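Local coordinates for protein HD superfamily hydrolase (Clostridium acetobutylicum ATCC 824, PDB 3CCG) that probably hydrolyses diadenosine tetraphosphate to two ADP molecules with a pair of iron ions held in an all-helical HD domain, at residues E43-A48 with S120-I125; G49-C54 with K96-D101; M158-T163 with H176-A181. All blocks are in the same frame, centred on the assembly; numbering follows the deposited sequence. Where two conformers were deposited one is given.

Contact 1 (E43-A48 with S120-I125); sequences EKARIA and SLLEKI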
# COMPACT_ATOMS: atom_id res chain seq x y z
N GLU A 43 9.85 23.23 22.17
CA GLU A 43 10.17 22.22 23.18
C GLU A 43 9.51 20.89 22.82
O GLU A 43 10.10 19.84 23.05
CB GLU A 43 9.82 22.69 24.59
CG GLU A 43 10.60 21.92 25.66
CD GLU A 43 12.15 22.14 25.66
OE1 GLU A 43 12.68 22.99 24.89
OE2 GLU A 43 12.83 21.43 26.45
N LYS A 44 8.30 20.92 22.28
CA LYS A 44 7.70 19.67 21.76
C LYS A 44 8.61 19.05 20.69
O LYS A 44 8.84 17.81 20.65
CB LYS A 44 6.30 19.92 21.18
CG LYS A 44 5.24 20.09 22.25
CD LYS A 44 3.85 20.56 21.78
CE LYS A 44 3.18 19.70 20.76
NZ LYS A 44 1.76 20.16 20.34
N ALA A 45 9.13 19.90 19.78
CA ALA A 45 10.01 19.45 18.73
C ALA A 45 11.29 18.88 19.33
O ALA A 45 11.79 17.82 18.94
CB ALA A 45 10.33 20.57 17.76
N ARG A 46 11.89 19.61 20.26
CA ARG A 46 13.15 19.16 20.91
C ARG A 46 12.99 17.81 21.63
O ARG A 46 13.84 16.92 21.52
CB ARG A 46 13.66 20.23 21.91
CG ARG A 46 15.01 19.88 22.63
CD ARG A 46 15.39 20.86 23.77
NE ARG A 46 15.19 22.22 23.29
CZ ARG A 46 16.02 22.85 22.46
NH1 ARG A 46 17.13 22.24 22.08
NH2 ARG A 46 15.76 24.08 22.04
N ILE A 47 11.94 17.64 22.42
CA ILE A 47 11.79 16.37 23.17
C ILE A 47 11.42 15.22 22.24
O ILE A 47 11.98 14.15 22.34
CB ILE A 47 10.81 16.48 24.32
CG1 ILE A 47 11.23 17.54 25.32
CG2 ILE A 47 10.63 15.11 25.10
CD1 ILE A 47 10.05 17.97 26.19
N ALA A 48 10.49 15.45 21.32
CA ALA A 48 10.13 14.38 20.42
C ALA A 48 11.33 13.98 19.59
O ALA A 48 11.59 12.80 19.37
CB ALA A 48 8.96 14.82 19.54
N SER A 120 -0.06 15.44 12.37
CA SER A 120 0.10 16.78 12.87
C SER A 120 1.39 17.37 12.30
O SER A 120 2.29 16.68 11.83
CB SER A 120 0.15 16.77 14.40
OG SER A 120 1.43 16.31 14.84
N LEU A 121 1.50 18.69 12.43
CA LEU A 121 2.68 19.38 12.04
C LEU A 121 3.90 18.77 12.78
O LEU A 121 4.94 18.54 12.14
CB LEU A 121 2.52 20.87 12.34
CG LEU A 121 3.78 21.69 12.08
CD1 LEU A 121 4.34 21.55 10.66
CD2 LEU A 121 3.51 23.16 12.47
N LEU A 122 3.77 18.49 14.08
CA LEU A 122 4.90 17.91 14.86
C LEU A 122 5.26 16.52 14.30
O LEU A 122 6.43 16.22 14.12
CB LEU A 122 4.60 17.86 16.33
CG LEU A 122 5.71 17.27 17.23
CD1 LEU A 122 6.94 18.25 17.18
CD2 LEU A 122 5.15 17.02 18.63
N GLU A 123 4.25 15.71 14.03
CA GLU A 123 4.51 14.38 13.48
C GLU A 123 5.30 14.47 12.17
O GLU A 123 6.25 13.73 11.94
CB GLU A 123 3.20 13.65 13.21
CG GLU A 123 2.46 13.15 14.38
CD GLU A 123 1.12 12.56 14.01
OE1 GLU A 123 1.15 11.50 13.33
OE2 GLU A 123 0.07 13.14 14.35
N LYS A 124 4.92 15.43 11.29
CA LYS A 124 5.59 15.61 10.04
C LYS A 124 7.08 16.03 10.22
O LYS A 124 7.97 15.57 9.54
CB LYS A 124 4.88 16.61 9.14
CG LYS A 124 3.46 16.22 8.81
CD LYS A 124 2.80 17.26 7.91
CE LYS A 124 1.38 16.82 7.55
NZ LYS A 124 0.65 17.90 6.79
N ILE A 125 7.27 17.00 11.13
CA ILE A 125 8.60 17.51 11.44
C ILE A 125 9.54 16.37 11.93
O ILE A 125 10.70 16.24 11.48
CB ILE A 125 8.50 18.65 12.47
CG1 ILE A 125 7.91 19.90 11.80
CG2 ILE A 125 9.87 18.95 13.03
CD1 ILE A 125 7.67 21.11 12.74

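Contact 2 (G49-C54 with K96-D101); sequences GLVHDC and KVIGID. With FE (Fe (III) ion), chain C; FE (Fe (III) ion), chain B.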
# COMPACT_ATOMS: atom_id res chain seq x y z
N GLY A 49 12.11 14.94 19.08
CA GLY A 49 13.26 14.61 18.27
C GLY A 49 14.34 13.88 19.08
O GLY A 49 14.97 12.91 18.64
N LEU A 50 14.55 14.35 20.31
CA LEU A 50 15.54 13.73 21.15
C LEU A 50 15.23 12.25 21.45
O LEU A 50 16.14 11.42 21.39
CB LEU A 50 15.68 14.50 22.47
CG LEU A 50 16.74 13.97 23.47
CD1 LEU A 50 18.14 13.94 22.87
CD2 LEU A 50 16.67 14.81 24.75
N VAL A 51 13.97 11.95 21.76
CA VAL A 51 13.63 10.62 22.25
C VAL A 51 13.00 9.69 21.23
O VAL A 51 12.74 8.53 21.52
CB VAL A 51 12.73 10.69 23.49
CG1 VAL A 51 13.33 11.66 24.55
CG2 VAL A 51 11.35 11.12 23.14
N HIS A 52 12.88 10.13 19.99
CA HIS A 52 12.10 9.40 18.98
C HIS A 52 12.63 7.97 18.79
O HIS A 52 11.81 7.08 18.49
CB HIS A 52 12.07 10.11 17.63
CG HIS A 52 13.31 9.94 16.83
ND1 HIS A 52 14.51 10.58 17.08
CD2 HIS A 52 13.55 9.13 15.78
CE1 HIS A 52 15.41 10.19 16.20
NE2 HIS A 52 14.86 9.29 15.41
N ASP A 53 13.93 7.76 18.94
CA ASP A 53 14.55 6.45 18.65
C ASP A 53 14.88 5.75 19.99
O ASP A 53 15.74 4.88 20.00
CB ASP A 53 15.80 6.54 17.75
CG ASP A 53 15.53 6.20 16.33
OD1 ASP A 53 14.44 5.76 15.95
OD2 ASP A 53 16.46 6.40 15.52
N CYS A 54 14.24 6.11 21.08
CA CYS A 54 14.59 5.53 22.37
C CYS A 54 14.52 3.97 22.42
O CYS A 54 15.18 3.31 23.28
CB CYS A 54 13.84 6.22 23.54
SG CYS A 54 12.09 5.91 23.59
N LYS A 96 5.81 5.63 29.66
CA LYS A 96 5.84 4.88 30.90
C LYS A 96 7.13 4.92 31.65
O LYS A 96 7.15 4.71 32.87
CB LYS A 96 5.52 3.40 30.65
CG LYS A 96 4.21 3.13 30.06
CD LYS A 96 3.06 3.52 30.95
CE LYS A 96 1.77 3.14 30.31
NZ LYS A 96 0.65 3.23 31.27
N VAL A 97 8.22 5.16 30.96
CA VAL A 97 9.54 5.19 31.58
C VAL A 97 10.02 6.64 31.77
O VAL A 97 10.36 7.06 32.88
CB VAL A 97 10.57 4.38 30.77
CG1 VAL A 97 11.98 4.59 31.29
CG2 VAL A 97 10.16 2.91 30.83
N ILE A 98 9.96 7.43 30.70
CA ILE A 98 10.47 8.81 30.74
C ILE A 98 9.45 9.78 31.35
O ILE A 98 9.86 10.82 31.88
CB ILE A 98 10.96 9.26 29.34
CG1 ILE A 98 12.03 8.30 28.81
CG2 ILE A 98 11.48 10.70 29.41
CD1 ILE A 98 12.47 8.57 27.34
N GLY A 99 8.18 9.42 31.31
CA GLY A 99 7.13 10.27 31.85
C GLY A 99 6.61 11.38 30.98
O GLY A 99 6.12 12.40 31.50
N ILE A 100 6.74 11.24 29.67
CA ILE A 100 6.22 12.18 28.70
C ILE A 100 4.75 11.91 28.45
O ILE A 100 4.35 10.84 28.03
CB ILE A 100 6.99 12.10 27.33
CG1 ILE A 100 8.43 12.52 27.57
CG2 ILE A 100 6.28 12.92 26.27
CD1 ILE A 100 9.43 12.09 26.46
N ASP A 101 3.89 12.90 28.72
CA ASP A 101 2.45 12.74 28.53
C ASP A 101 1.83 13.45 27.35
O ASP A 101 0.67 13.15 27.00
CB ASP A 101 1.73 13.24 29.79
CG ASP A 101 1.99 12.39 30.96
OD1 ASP A 101 2.08 11.15 30.78
OD2 ASP A 101 2.09 12.97 32.07
FE FE C . 15.91 7.87 13.60
FE FE B . 13.62 5.43 13.97
O HOH W 1 14.32 7.27 13.41
O HOH W 2 12.94 5.09 12.02

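Contact 3 (M158-T163 with H176-A181); sequences MSFDNT and HNTIEA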
# COMPACT_ATOMS: atom_id res chain seq x y z
N MSE A 158 7.78 13.05 -1.33
CA MSE A 158 9.00 12.61 -1.96
C MSE A 158 9.61 11.43 -1.20
O MSE A 158 10.13 10.47 -1.77
CB MSE A 158 9.98 13.78 -2.04
CG MSE A 158 9.47 14.93 -2.88
SE MSE A 158 10.55 16.51 -2.63
CE MSE A 158 12.30 15.47 -2.59
N SER A 159 9.58 11.53 0.13
CA SER A 159 10.13 10.46 0.98
C SER A 159 9.37 9.13 0.88
O SER A 159 9.97 8.05 0.77
CB SER A 159 10.24 10.93 2.46
OG SER A 159 10.92 9.95 3.23
N PHE A 160 8.04 9.24 0.90
CA PHE A 160 7.15 8.07 0.80
C PHE A 160 7.38 7.37 -0.55
O PHE A 160 7.51 6.13 -0.62
CB PHE A 160 5.69 8.47 0.96
CG PHE A 160 5.32 9.02 2.30
CD1 PHE A 160 5.89 8.57 3.46
CD2 PHE A 160 4.29 9.90 2.39
CE1 PHE A 160 5.47 9.05 4.68
CE2 PHE A 160 3.85 10.37 3.61
CZ PHE A 160 4.46 9.96 4.74
N ASP A 161 7.44 8.17 -1.60
CA ASP A 161 7.68 7.63 -2.96
C ASP A 161 8.99 6.89 -3.01
O ASP A 161 9.09 5.79 -3.51
CB ASP A 161 7.58 8.72 -4.03
CG ASP A 161 6.17 9.20 -4.28
OD1 ASP A 161 5.20 8.62 -3.75
OD2 ASP A 161 6.02 10.20 -5.03
N ASN A 162 10.03 7.51 -2.46
CA ASN A 162 11.35 6.88 -2.45
C ASN A 162 11.34 5.56 -1.68
O ASN A 162 11.91 4.56 -2.10
CB ASN A 162 12.39 7.78 -1.77
CG ASN A 162 12.60 9.10 -2.48
OD1 ASN A 162 12.27 9.28 -3.65
ND2 ASN A 162 13.20 10.06 -1.75
N THR A 163 10.72 5.58 -0.51
CA THR A 163 10.62 4.39 0.32
C THR A 163 9.93 3.23 -0.43
O THR A 163 10.43 2.12 -0.49
CB THR A 163 9.89 4.67 1.63
OG1 THR A 163 10.73 5.50 2.44
CG2 THR A 163 9.56 3.40 2.41
N HIS A 176 1.04 -0.66 5.42
CA HIS A 176 -0.17 0.08 5.07
C HIS A 176 -0.15 1.53 5.52
O HIS A 176 -0.70 2.41 4.88
CB HIS A 176 -1.45 -0.61 5.60
CG HIS A 176 -1.65 -0.49 7.07
ND1 HIS A 176 -2.45 0.48 7.64
CD2 HIS A 176 -1.11 -1.18 8.10
CE1 HIS A 176 -2.43 0.34 8.95
NE2 HIS A 176 -1.61 -0.64 9.26
N ASN A 177 0.54 1.81 6.64
CA ASN A 177 0.54 3.19 7.13
C ASN A 177 1.24 4.15 6.17
O ASN A 177 0.83 5.31 6.00
CB ASN A 177 1.17 3.33 8.53
CG ASN A 177 0.16 3.09 9.63
OD1 ASN A 177 -1.04 3.18 9.42
ND2 ASN A 177 0.65 2.77 10.80
N THR A 178 2.29 3.66 5.54
CA THR A 178 3.04 4.46 4.60
C THR A 178 2.20 4.70 3.32
O THR A 178 2.11 5.82 2.78
CB THR A 178 4.38 3.87 4.30
OG1 THR A 178 5.11 3.81 5.54
CG2 THR A 178 5.10 4.79 3.33
N ILE A 179 1.52 3.63 2.90
CA ILE A 179 0.68 3.73 1.69
C ILE A 179 -0.48 4.72 1.96
O ILE A 179 -0.79 5.62 1.14
CB ILE A 179 0.14 2.34 1.26
CG1 ILE A 179 1.27 1.34 0.98
CG2 ILE A 179 -0.77 2.48 0.04
CD1 ILE A 179 2.37 1.81 0.02
N GLU A 180 -1.09 4.55 3.11
CA GLU A 180 -2.25 5.38 3.52
C GLU A 180 -1.82 6.84 3.78
O GLU A 180 -2.51 7.79 3.39
CB GLU A 180 -3.04 4.75 4.67
CG GLU A 180 -3.62 3.45 4.13
CD GLU A 180 -3.92 2.35 5.12
OE1 GLU A 180 -3.86 2.59 6.33
OE2 GLU A 180 -4.26 1.22 4.63
N ALA A 181 -0.61 7.01 4.31
CA ALA A 181 -0.08 8.33 4.52
C ALA A 181 0.10 9.08 3.20
O ALA A 181 -0.21 10.28 3.07
CB ALA A 181 1.30 8.22 5.27

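Contact 1 (E43-A48 with S120-I125)
L122 holds CG anti to its backbone N (chi1 180°), and this sends its two methyl groups out toward helix 42-51. On that helix K44 places CG beside the backbone N. Its chain then bends at chi3 (58°) and lays CE near the same leucine. These residues join two helices of the HD-domain core, 42-51 and 121-132. The short segments cross at -42°, with 10.3 Å between their axes. L122 is the centre of the contact, because its methyls divide the work. CD1 comes down on the backbone of A45, with A45 CA 3.6 Å from L122 CD1. A45 CB sits a little further off. The small alanine lets the leucine approach the helix itself. CD2 takes the K44 side, and K44 CE lies 3.9 Å from L122 CD2. The two side chains run across each other at a slant. The lysine touches through its carbons CB and CE. Its charged end goes elsewhere: K44 NZ makes a salt bridge with D104, just inside helix 103-110. That helix also touches L122, through D104 and A108, and A48, through V105. A35 of helix 5-38 also packs on A45. The N terminus of helix 121-132 is closed by a capping box. S120 N gives a nearly straight bond to E123 OE2, 3.0 Å away, and reaches that oxygen from above the carboxylate plane. E123 also has R116 as a salt-bridge partner through OE1, and S120 OG bonds to D104. The carboxylate is thus gripped at both oxygens, which should keep its rotation fixed. In the return bond of the box, E123 N donates to S120 OG at 3.0 Å.

Contact 2 (G49-C54 with K96-D101)
Just past V51, which packs on I98 and I100, the D53 carboxylate is gripped by both iron ions, and D53 OD1 lies 2.2 Å from the iron of chain B. This is the HD motif that names the HD domain: H52 and D53 follow directly after V51. D53 OD2 binds the other iron, of chain C, so the carboxylate bridges the pair. H52 NE2 joins it there, 2.5 Å from the iron of chain C. H23 and D130 complete the protein ligands of that iron, while H86 and H112 serve the iron of chain B. The imidazole is held from its other nitrogen as well. H52 ND1 donates to G49 O at 2.8 Å, and the acceptor lies near the ring plane, which should fix the ring's rotation. D53 CB rests over one face of the same ring, toward its rim. A type I turn from V51 to C54 carries both ligands.

The apolar contact lies on the side of the turn away from the metals. V51 turns CG1 to I98, at the end of helix 87-98, and CG2 to I100 in the loop beyond it. CG1 meets I98 CD1 at 4.3 Å. The chain then leaves the helix through G99, whose phi is positive (83°), and this brings I100 back toward V51. I109 of helix 103-110 also touches V51, while V105 and L106 touch I100. With chi1 near -64°, I100 sets CG1 beside its backbone N. Valine and isoleucine then meet tip to tip, V51 CG2 being 4.0 Å from I100 CD1.

Contact 3 (M158-T163 with H176-A181)
The F160 ring is approached obliquely by two methyls, T178 CG2 near CD1 and A181 CB near CZ and CE2. A181 CB is the nearer, 3.6 Å from F160 CZ and almost as close to CE2. T178 CG2 lies 3.9 Å from F160 CD1. The Y127 ring, from helix 121-132, also meets this phenyl group, with the planes at about 60°. A second flat group lies further along: the H176 ring has the E180 carboxylate at its edge. H176 ND1 donates to E180 OE1 at 2.9 Å in a nearly straight bond, but reaches that oxygen from above the carboxylate plane. The bond ties residues one turn apart at the start of helix 176-188. The two helices, 152-170 and 176-188, are consecutive and run roughly antiparallel, as a helical hairpin at the C-terminal end of the chain. F160 and T178 are the closest pair by backbone. T178 turns CG2 to the phenyl group by setting it anti to the backbone N, with OG1 (chi1 -61°) beside that N. T178 OG1 is hydrogen-bonded to T114 O. D161 packs on I168 of the second subunit, and I179 on L174 of that subunit.

Overall arrangement
The chain begins with the long helix 5-38, which supplies iron ligand H23. Helix 42-51 follows and serves two contacts in turn, first with its 43-48 part and then with 49-54, its last turn and the residues that follow. Contact 2 closes the shorter loop, when 96-101 returns to the HD turn. Contact 1 closes the longer one at 120-125, and so encloses contact 2. The two touch where I47 CG2 meets I100 CD1. Together they tie helices 42-51, 87-98 and 121-132 into the HD core. Contact 3 comes later in series, with a short loop between helices 152-170 and 176-188. It lies across the chain's centre from contact 2, about 24 Å between centres.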